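Local atomic coordinates of PA_0080 (Pseudomonas aeruginosa, PDB entry 3ZHN), a protein that is the TssJ1 lipoprotein of the type VI secretion system, probably an outer-membrane part of the complex that holds the secretion machine in the cell envelope. Residues K63-A66 with F67-D71. Residues are numbered along the deposited sequence; the frame is centred on the assembly and turned at random.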
loop_
_atom_site.group_PDB
_atom_site.type_symbol
_atom_site.label_atom_id
_atom_site.label_comp_id
_atom_site.label_asym_id
_atom_site.label_seq_id
_atom_site.Cartn_x
_atom_site.Cartn_y
_atom_site.Cartn_z
ATOM N N LYS A 63 9.711 -8.307 -7.842
ATOM C CA LYS A 63 9.485 -7.660 -9.110
ATOM C C LYS A 63 8.059 -7.147 -9.104
ATOM O O LYS A 63 7.201 -7.740 -8.429
ATOM C CB LYS A 63 9.644 -8.582 -10.348
ATOM C CG LYS A 63 10.998 -9.139 -10.623
ATOM C CD LYS A 63 10.989 -10.046 -11.878
ATOM N N ASP A 64 7.787 -6.100 -9.886
ATOM C CA ASP A 64 6.466 -5.447 -9.775
ATOM C C ASP A 64 5.690 -5.303 -11.081
ATOM O O ASP A 64 4.674 -4.597 -11.129
ATOM C CB ASP A 64 6.472 -4.143 -9.015
ATOM C CG ASP A 64 7.214 -3.011 -9.709
ATOM O OD1 ASP A 64 7.720 -3.193 -10.874
ATOM O OD2 ASP A 64 7.275 -1.889 -9.089
ATOM N N THR A 65 6.249 -5.869 -12.163
ATOM C CA THR A 65 5.583 -5.757 -13.466
ATOM C C THR A 65 4.252 -6.466 -13.478
ATOM O O THR A 65 3.213 -5.885 -13.870
ATOM C CB THR A 65 6.554 -6.258 -14.596
ATOM O OG1 THR A 65 7.798 -5.558 -14.507
ATOM C CG2 THR A 65 5.896 -6.137 -15.940
ATOM N N ALA A 66 4.216 -7.726 -13.069
ATOM C CA ALA A 66 2.928 -8.411 -13.001
ATOM C C ALA A 66 1.975 -7.742 -12.048
ATOM O O ALA A 66 0.795 -7.602 -12.357
ATOM C CB ALA A 66 3.131 -9.891 -12.592
ATOM N N PHE A 67 2.472 -7.344 -10.866
ATOM C CA PHE A 67 1.688 -6.646 -9.909
ATOM C C PHE A 67 0.900 -5.476 -10.535
ATOM O O PHE A 67 -0.282 -5.307 -10.308
ATOM C CB PHE A 67 2.576 -6.165 -8.749
ATOM C CG PHE A 67 1.788 -5.457 -7.672
ATOM C CD1 PHE A 67 1.073 -6.145 -6.720
ATOM C CD2 PHE A 67 1.754 -4.087 -7.649
ATOM C CE1 PHE A 67 0.378 -5.468 -5.767
ATOM C CE2 PHE A 67 1.036 -3.395 -6.679
ATOM C CZ PHE A 67 0.353 -4.079 -5.775
ATOM N N GLY A 68 1.620 -4.635 -11.259
ATOM C CA GLY A 68 1.039 -3.443 -11.922
ATOM C C GLY A 68 0.091 -3.721 -13.075
ATOM O O GLY A 68 -0.618 -2.790 -13.472
ATOM N N ARG A 69 0.127 -4.961 -13.622
ATOM C CA ARG A 69 -0.729 -5.386 -14.720
ATOM C C ARG A 69 -1.938 -6.186 -14.323
ATOM O O ARG A 69 -2.779 -6.509 -15.160
ATOM C CB ARG A 69 0.075 -6.285 -15.693
ATOM C CG ARG A 69 1.082 -5.485 -16.482
ATOM C CD ARG A 69 1.988 -6.457 -17.230
ATOM N NE ARG A 69 2.943 -5.782 -18.111
ATOM C CZ ARG A 69 3.925 -6.352 -18.803
ATOM N NH1 ARG A 69 4.163 -7.643 -18.686
ATOM N NH2 ARG A 69 4.665 -5.615 -19.651
ATOM N N ALA A 70 -1.988 -6.594 -13.043
ATOM C CA ALA A 70 -2.980 -7.568 -12.595
ATOM C C ALA A 70 -4.314 -6.880 -12.329
ATOM O O ALA A 70 -4.382 -5.744 -11.920
ATOM C CB ALA A 70 -2.503 -8.199 -11.347
ATOM N N ASP A 71 -5.395 -7.617 -12.503
ATOM C CA ASP A 71 -6.722 -7.164 -12.084
ATOM C C ASP A 71 -6.824 -7.150 -10.537
ATOM O O ASP A 71 -6.189 -7.924 -9.788
ATOM C CB ASP A 71 -7.786 -8.142 -12.605
ATOM C CG ASP A 71 -8.059 -7.973 -14.077
ATOM O OD1 ASP A 71 -7.411 -7.194 -14.815
ATOM O OD2 ASP A 71 -8.897 -8.717 -14.611
HETATM O O HOH W 1 4.829 -8.597 -9.635
#
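Arg69 N is shared by two carbonyls three and four residues back: Ala66 O, 3.0 Å from Arg69 N, and Thr65 O, a weak and more bent partner. Together with Gly68 N to Asp64 O (3.1 Å, 160° at the hydrogen), these bonds define one short, loosely bonded helical turn, residues 65-69, packed on the antiparallel sheet that holds strands 54-61, 113-118 and 129-133 in the two-sheet β fold of TssJ. The bond from Arg69 N reaches Ala66 O from 65° out of its carbonyl plane, not along a lone pair. A water bridges Lys63 O and Phe67 N where a direct backbone bond would fall, donating to the carbonyl and accepting from Phe67 N at 2.9 Å from that nitrogen. Phe67 faces inward: with CG anti to its backbone N (chi1 -178°), the ring packs among Tyr59, Val117 and Val131 of the sheet and Leu75 and Leu83 of the neighbouring helices. Arg129 of strand 129-133 bonds Ala70 O. On the exposed side, Thr65 and Arg69 run alongside each other. The arginine is extended from CG to NE, and Thr65 CG2 sits over the centre of one guanidinium face, 3.5 Å from Arg69 CZ.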